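PDB 4OZU: coronin, which probably binds actin filaments in Toxoplasma gondii, the chain here being its WD40 beta-propeller domain. Local coordinates for residues Ser373-Ala376 / Glu377-Phe380; Glu137-Pro140 / Ala141-Gly144; Asp357-Ala361 / Asp362-Pro366. All coordinates share one frame; numbering follows the deposited sequence.

Interactions 1 and 2 are neighbours, their centres about 10 Å apart: the short helix led in by Ser373-Ala376 rests on the turn Glu137-Gly144 at the end of a propeller strand. There Trp379 packs on Val142, and Met374 N probably bonds to Ala141 O. Interaction 2 is the more buried and depends on a single asparagine oxygen, whereas interaction 1, with buried and exposed sides, adds a capping carboxylate and aromatic rings to its helix start. Interaction 3 lies apart, about 28 Å from interaction 2 and 32 Å from interaction 1 between centres. It is a partly exposed 3-10 turn between two strands, where stepped rings and an arginine earlier in the same loop take over.

Interaction 1 of 3, residues Ser373-Ala376 / Glu377-Phe380; sequences SMTA and EEWF
Glu377, in the first turn of the helix, curls its side chain back toward the residues before it. The bend at chi2 brings OE1 of Glu377 to 3.8 Å from Thr375 CB and sets OE2 near the methyl of Ala376, both plain contacts.

Glu378 and Thr375 then hold each other twice. The backbone N of Glu378 donates to Thr375 OG1 over 3.1 Å, a capping bond made possible because chi1 of 66° tucks OG1 between its own backbone N and carbonyl carbon. In return Thr375 N donates to Glu378 OE1, also 3.1 Å away, and reaches that oxygen from above the carboxylate plane. The Glu378 chain is extended beyond CG, and CG presses close against OG1 as the side chain runs back past the cap.

Trp379 contributes its backbone N to Thr375 O, the first regular turn of the helix. Its indole meets Met374, with Trp379 CD1 3.7 Å from Met374 CE. The bend of Met374 at chi3 (-80°) turns CE toward CD1, while SD lies at the edge of the five-membered ring, 5.1 Å from the centroid and 82° off the normal: a Met-aromatic contact. Val142 of the turn before strand 145-150 and Ile145 of that strand also touch the indole, and Arg202 makes a cation-pi contact with it.

Phe380 N closes the next turn on Ala376 O at 2.9 Å, and ring atom CD2 of Phe380 crowds the same oxygen at 3.0 Å. Trp379 CE3 sits over the rim of one face of the phenyl ring, while Phe166 meets that ring edge-to-face.

The reciprocal pair of Thr375 and Glu378 is a capping box, here starting the short helix by which the tail of this coronin domain rests on its WD40 propeller.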
loop_
_atom_site.group_PDB
_atom_site.type_symbol
_atom_site.label_atom_id
_atom_site.label_comp_id
_atom_site.label_asym_id
_atom_site.label_seq_id
_atom_site.Cartn_x
_atom_site.Cartn_y
_atom_site.Cartn_z
ATOM N N SER A 373 -4.071 11.427 -14.026
ATOM C CA SER A 373 -4.938 12.573 -14.295
ATOM C C SER A 373 -4.115 13.797 -14.680
ATOM O O SER A 373 -4.613 14.701 -15.354
ATOM C CB SER A 373 -5.821 12.904 -13.087
ATOM O OG SER A 373 -5.065 13.464 -12.031
ATOM N N MET A 374 -2.849 13.803 -14.266
ATOM C CA MET A 374 -1.944 14.918 -14.523
ATOM C C MET A 374 -0.567 14.436 -14.970
ATOM O O MET A 374 -0.073 13.417 -14.488
ATOM C CB MET A 374 -1.776 15.775 -13.268
ATOM C CG MET A 374 -3.028 16.468 -12.813
ATOM S SD MET A 374 -2.755 17.332 -11.257
ATOM C CE MET A 374 -2.880 15.980 -10.098
ATOM N N THR A 375 0.033 15.163 -15.902
ATOM C CA THR A 375 1.460 15.034 -16.163
ATOM C C THR A 375 2.227 15.718 -15.034
ATOM O O THR A 375 1.666 16.546 -14.312
ATOM C CB THR A 375 1.858 15.673 -17.494
ATOM O OG1 THR A 375 1.660 17.091 -17.413
ATOM C CG2 THR A 375 1.025 15.098 -18.639
ATOM N N ALA A 376 3.503 15.384 -14.881
ATOM C CA ALA A 376 4.320 16.027 -13.857
ATOM C C ALA A 376 4.327 17.537 -14.073
ATOM O O ALA A 376 4.240 18.315 -13.124
ATOM C CB ALA A 376 5.734 15.479 -13.878
ATOM N N GLU A 377 4.424 17.945 -15.333
ATOM C CA GLU A 377 4.506 19.359 -15.671
ATOM C C GLU A 377 3.229 20.085 -15.251
ATOM O O GLU A 377 3.292 21.192 -14.721
ATOM C CB GLU A 377 4.764 19.536 -17.172
ATOM C CG GLU A 377 6.157 19.097 -17.636
ATOM C CD GLU A 377 6.441 17.617 -17.394
ATOM O OE1 GLU A 377 5.542 16.779 -17.643
ATOM O OE2 GLU A 377 7.564 17.295 -16.942
ATOM N N GLU A 378 2.076 19.455 -15.473
ATOM C CA GLU A 378 0.794 20.035 -15.064
ATOM C C GLU A 378 0.718 20.159 -13.545
ATOM O O GLU A 378 0.259 21.166 -13.013
ATOM C CB GLU A 378 -0.374 19.182 -15.575
ATOM C CG GLU A 378 -0.649 19.328 -17.072
ATOM C CD GLU A 378 -1.614 18.273 -17.594
ATOM O OE1 GLU A 378 -1.905 17.323 -16.850
ATOM O OE2 GLU A 378 -2.081 18.382 -18.745
ATOM N N TRP A 379 1.183 19.128 -12.856
ATOM C CA TRP A 379 1.162 19.096 -11.400
ATOM C C TRP A 379 2.042 20.203 -10.813
ATOM O O TRP A 379 1.656 20.873 -9.858
ATOM C CB TRP A 379 1.621 17.724 -10.925
ATOM C CG TRP A 379 1.484 17.438 -9.475
ATOM C CD1 TRP A 379 0.320 17.323 -8.761
ATOM C CD2 TRP A 379 2.545 17.155 -8.559
ATOM N NE1 TRP A 379 0.599 17.001 -7.454
ATOM C CE2 TRP A 379 1.959 16.891 -7.305
ATOM C CE3 TRP A 379 3.937 17.111 -8.673
ATOM C CZ2 TRP A 379 2.714 16.591 -6.177
ATOM C CZ3 TRP A 379 4.687 16.814 -7.551
ATOM C CH2 TRP A 379 4.077 16.563 -6.320
ATOM N N PHE A 380 3.217 20.410 -11.399
ATOM C CA PHE A 380 4.122 21.442 -10.901
ATOM C C PHE A 380 3.585 22.848 -11.167
ATOM O O PHE A 380 4.013 23.809 -10.535
ATOM C CB PHE A 380 5.509 21.284 -11.520
ATOM C CG PHE A 380 6.312 20.178 -10.903
ATOM C CD1 PHE A 380 6.598 20.194 -9.547
ATOM C CD2 PHE A 380 6.782 19.128 -11.670
ATOM C CE1 PHE A 380 7.339 19.181 -8.969
ATOM C CE2 PHE A 380 7.523 18.109 -11.095
ATOM C CZ PHE A 380 7.800 18.133 -9.748
HETATM O O HOH W 1 -4.020 16.286 -17.807
#

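Interaction 2 of 3, residues Glu137-Pro140 / Ala141-Gly144; sequences EWNP and AVSG
Asn139 OD1 accepts two hydrogen bonds from the backbone just ahead of it. Ala141 N donates to Asn139 OD1 over 2.8 Å, lying in the carbonyl plane of the side-chain amide. Val142 N, 3.0 Å from the same Asn139 OD1, comes from above that plane, 51° out of it, and its N-H points less directly. With CG anti to the backbone N (chi1 -169°), the amide is swung forward over the turn, where two N-H groups converge on one oxygen. The other end of the amide, ND2, donates to Gly184 O, which fixes the rotation of the group.

Van der Waals contacts line the same oxygen. Val142 CG2 lies 3.5 Å from Asn139 OD1 and against CG, crossing the amide at a slant, and Ala141 CB sits 3.6 Å from that OD1. Trp180 touches both Asn139 and Pro140.

A water 2.7 Å from Asn139 O and also near Val142 O can bridge the two carbonyls, though it may not serve both at once.

The bond from Ala141 N back to Asn139 OD1 makes this an Asx turn, here leading from strand 133-138 toward strand 145-150 within a predicted WD repeat of the propeller.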
loop_
_atom_site.group_PDB
_atom_site.type_symbol
_atom_site.label_atom_id
_atom_site.label_comp_id
_atom_site.label_asym_id
_atom_site.label_seq_id
_atom_site.Cartn_x
_atom_site.Cartn_y
_atom_site.Cartn_z
ATOM N N GLU A 137 6.822 5.148 -2.656
ATOM C CA GLU A 137 5.399 5.258 -2.966
ATOM C C GLU A 137 5.134 6.183 -4.150
ATOM O O GLU A 137 5.571 7.341 -4.177
ATOM C CB GLU A 137 4.634 5.765 -1.743
ATOM C CG GLU A 137 4.566 4.770 -0.589
ATOM C CD GLU A 137 3.460 3.738 -0.737
ATOM O OE1 GLU A 137 2.564 3.921 -1.588
ATOM O OE2 GLU A 137 3.486 2.739 0.013
ATOM N N TRP A 138 4.391 5.660 -5.115
ATOM C CA TRP A 138 4.030 6.408 -6.305
ATOM C C TRP A 138 2.849 7.326 -6.052
ATOM O O TRP A 138 1.870 6.932 -5.415
ATOM C CB TRP A 138 3.655 5.462 -7.441
ATOM C CG TRP A 138 4.723 4.544 -7.909
ATOM C CD1 TRP A 138 4.913 3.243 -7.538
ATOM C CD2 TRP A 138 5.723 4.833 -8.887
ATOM N NE1 TRP A 138 5.984 2.709 -8.218
ATOM C CE2 TRP A 138 6.498 3.666 -9.051
ATOM C CE3 TRP A 138 6.042 5.968 -9.640
ATOM C CZ2 TRP A 138 7.566 3.602 -9.936
ATOM C CZ3 TRP A 138 7.115 5.904 -10.511
ATOM C CH2 TRP A 138 7.863 4.729 -10.653
ATOM N N ASN A 139 2.930 8.531 -6.599
ATOM C CA ASN A 139 1.800 9.438 -6.612
ATOM C C ASN A 139 0.639 8.795 -7.370
ATOM O O ASN A 139 0.830 8.302 -8.478
ATOM C CB ASN A 139 2.201 10.764 -7.254
ATOM C CG ASN A 139 1.153 11.835 -7.070
ATOM O OD1 ASN A 139 0.018 11.703 -7.539
ATOM N ND2 ASN A 139 1.525 12.904 -6.379
ATOM N N PRO A 140 -0.564 8.790 -6.776
ATOM C CA PRO A 140 -1.700 8.106 -7.409
ATOM C C PRO A 140 -2.336 8.886 -8.552
ATOM O O PRO A 140 -3.175 8.323 -9.246
ATOM C CB PRO A 140 -2.694 7.952 -6.255
ATOM C CG PRO A 140 -2.409 9.113 -5.375
ATOM C CD PRO A 140 -0.919 9.317 -5.443
ATOM N N ALA A 141 -1.946 10.143 -8.750
ATOM C CA ALA A 141 -2.560 10.975 -9.784
ATOM C C ALA A 141 -1.574 11.432 -10.849
ATOM O O ALA A 141 -1.977 11.766 -11.963
ATOM C CB ALA A 141 -3.220 12.177 -9.153
ATOM N N VAL A 142 -0.293 11.450 -10.504
ATOM C CA VAL A 142 0.719 12.061 -11.353
ATOM C C VAL A 142 1.759 11.057 -11.780
ATOM O O VAL A 142 2.388 10.399 -10.954
ATOM C CB VAL A 142 1.428 13.223 -10.637
ATOM C CG1 VAL A 142 2.353 13.978 -11.604
ATOM C CG2 VAL A 142 0.411 14.158 -10.016
ATOM N N SER A 143 1.932 10.945 -13.088
ATOM C CA SER A 143 2.970 10.117 -13.664
ATOM C C SER A 143 4.348 10.602 -13.230
ATOM O O SER A 143 4.600 11.807 -13.175
ATOM C CB SER A 143 2.862 10.130 -15.192
ATOM O OG SER A 143 2.412 11.399 -15.660
ATOM N N GLY A 144 5.223 9.660 -12.905
ATOM C CA GLY A 144 6.625 9.969 -12.713
ATOM C C GLY A 144 7.008 10.536 -11.367
ATOM O O GLY A 144 8.184 10.811 -11.141
HETATM O O HOH W 2 2.999 7.831 -9.986
#

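Interaction 3 of 3, residues Asp357-Ala361 / Asp362-Pro366; sequences DVFQA and DLYPP
Phe359 and Tyr364 bring their rings together in nearly parallel planes, 16° apart, yet slid so far that they barely overlap. The centroids are 5.7 Å apart, and the touch falls at one corner, where Phe359 CE1 comes within 3.4 Å of Tyr364 CD2. It is a step of one ring past another, not a full stack. With chi1 at -180° the phenyl of Phe359 lies beside its own carbonyl carbon, within reach of Tyr364, and Ala361 CA lies against the rim of one face.

The tyrosine ring is also met by Gln360 O, at its edge and near its plane, 3.3 Å from Tyr364 CD2. Gln360 O also accepts from Leu363 N over 3.1 Å. One residue on, Ala361 O accepts from Tyr364 N at 3.2 Å. Both donors stand well above the carbonyl planes, and the two successive bonds wind a short 3-10 turn beside the rings.

On another flank, the side chains of Gln360 and Asp362 run side by side, pointing the same way, with amide and carboxylate planes 82° apart. Arg353 serves both, bonding to Gln360 OE1 and forming a salt bridge with Asp362 OD2. Gln360 bends at chi2 to let NE2 reach back to Val358 O, while Gln360 CB packs 3.7 Å from Leu363 CD1.

Leu363 also lies on Arg353, so that one arginine ties down much of the turn. Tyr364 reaches through OH to the backbone O of Glu331, pinning this connection between strands 343-350 and 367-368 to strand 331-339, the neighbour of 343-350 in the same sheet.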
loop_
_atom_site.group_PDB
_atom_site.type_symbol
_atom_site.label_atom_id
_atom_site.label_comp_id
_atom_site.label_asym_id
_atom_site.label_seq_id
_atom_site.Cartn_x
_atom_site.Cartn_y
_atom_site.Cartn_z
ATOM N N ASP A 357 -24.073 -15.610 -8.668
ATOM C CA ASP A 357 -23.626 -15.771 -10.048
ATOM C C ASP A 357 -24.253 -14.738 -10.992
ATOM O O ASP A 357 -24.524 -15.031 -12.157
ATOM C CB ASP A 357 -23.932 -17.193 -10.530
ATOM C CG ASP A 357 -25.396 -17.564 -10.373
ATOM O OD1 ASP A 357 -26.151 -16.776 -9.764
ATOM O OD2 ASP A 357 -25.788 -18.652 -10.850
ATOM N N VAL A 358 -24.486 -13.532 -10.481
ATOM C CA VAL A 358 -24.855 -12.401 -11.330
ATOM C C VAL A 358 -24.175 -11.134 -10.812
ATOM O O VAL A 358 -23.934 -10.983 -9.613
ATOM C CB VAL A 358 -26.397 -12.190 -11.413
ATOM C CG1 VAL A 358 -27.150 -13.476 -11.075
ATOM C CG2 VAL A 358 -26.870 -11.041 -10.520
ATOM N N PHE A 359 -23.875 -10.231 -11.735
ATOM C CA PHE A 359 -23.111 -9.032 -11.432
ATOM C C PHE A 359 -23.856 -8.120 -10.467
ATOM O O PHE A 359 -24.959 -7.653 -10.758
ATOM C CB PHE A 359 -22.786 -8.280 -12.722
ATOM C CG PHE A 359 -21.992 -7.029 -12.511
ATOM C CD1 PHE A 359 -20.848 -7.044 -11.731
ATOM C CD2 PHE A 359 -22.369 -5.840 -13.113
ATOM C CE1 PHE A 359 -20.113 -5.900 -11.537
ATOM C CE2 PHE A 359 -21.630 -4.686 -12.925
ATOM C CZ PHE A 359 -20.500 -4.716 -12.139
ATOM N N GLN A 360 -23.252 -7.895 -9.305
ATOM C CA GLN A 360 -23.793 -6.977 -8.312
ATOM C C GLN A 360 -23.270 -5.576 -8.606
ATOM O O GLN A 360 -22.251 -5.152 -8.057
ATOM C CB GLN A 360 -23.401 -7.415 -6.900
ATOM C CG GLN A 360 -23.794 -8.845 -6.570
ATOM C CD GLN A 360 -25.299 -9.046 -6.556
ATOM O OE1 GLN A 360 -26.038 -8.228 -6.011
ATOM N NE2 GLN A 360 -25.758 -10.133 -7.159
ATOM N N ALA A 361 -23.974 -4.868 -9.482
ATOM C CA ALA A 361 -23.511 -3.578 -9.978
ATOM C C ALA A 361 -23.294 -2.571 -8.858
ATOM O O ALA A 361 -22.394 -1.741 -8.932
ATOM C CB ALA A 361 -24.505 -3.020 -10.987
ATOM N N ASP A 362 -24.116 -2.648 -7.818
ATOM C CA ASP A 362 -24.097 -1.633 -6.774
ATOM C C ASP A 362 -22.818 -1.677 -5.943
ATOM O O ASP A 362 -22.557 -0.765 -5.161
ATOM C CB ASP A 362 -25.308 -1.792 -5.855
ATOM C CG ASP A 362 -25.281 -3.089 -5.071
ATOM O OD1 ASP A 362 -25.065 -4.156 -5.685
ATOM O OD2 ASP A 362 -25.469 -3.041 -3.838
ATOM N N LEU A 363 -22.022 -2.732 -6.102
ATOM C CA LEU A 363 -20.808 -2.883 -5.297
ATOM C C LEU A 363 -19.572 -2.268 -5.951
ATOM O O LEU A 363 -18.507 -2.217 -5.335
ATOM C CB LEU A 363 -20.545 -4.360 -5.013
ATOM C CG LEU A 363 -21.560 -5.071 -4.115
ATOM C CD1 LEU A 363 -21.194 -6.532 -4.022
ATOM C CD2 LEU A 363 -21.630 -4.443 -2.723
ATOM N N TYR A 364 -19.713 -1.794 -7.185
ATOM C CA TYR A 364 -18.562 -1.353 -7.967
ATOM C C TYR A 364 -18.720 0.051 -8.536
ATOM O O TYR A 364 -19.081 0.224 -9.704
ATOM C CB TYR A 364 -18.296 -2.354 -9.088
ATOM C CG TYR A 364 -17.997 -3.721 -8.539
ATOM C CD1 TYR A 364 -16.753 -4.011 -7.992
ATOM C CD2 TYR A 364 -18.963 -4.708 -8.520
ATOM C CE1 TYR A 364 -16.480 -5.256 -7.466
ATOM C CE2 TYR A 364 -18.697 -5.953 -7.996
ATOM C CZ TYR A 364 -17.456 -6.222 -7.470
ATOM O OH TYR A 364 -17.199 -7.468 -6.948
ATOM N N PRO A 365 -18.436 1.068 -7.708
ATOM C CA PRO A 365 -18.337 2.433 -8.229
ATOM C C PRO A 365 -17.139 2.563 -9.161
ATOM O O PRO A 365 -16.300 1.661 -9.200
ATOM C CB PRO A 365 -18.149 3.289 -6.975
ATOM C CG PRO A 365 -18.538 2.408 -5.819
ATOM C CD PRO A 365 -18.232 1.013 -6.251
ATOM N N PRO A 366 -17.049 3.679 -9.895
ATOM C CA PRO A 366 -15.902 3.916 -10.778
ATOM C C PRO A 366 -14.580 3.785 -10.021
ATOM O O PRO A 366 -14.359 4.468 -9.020
ATOM C CB PRO A 366 -16.132 5.343 -11.272
ATOM C CG PRO A 366 -17.614 5.547 -11.153
ATOM C CD PRO A 366 -18.014 4.791 -9.930
HETATM O O HOH W 3 -21.329 -1.253 -11.601
#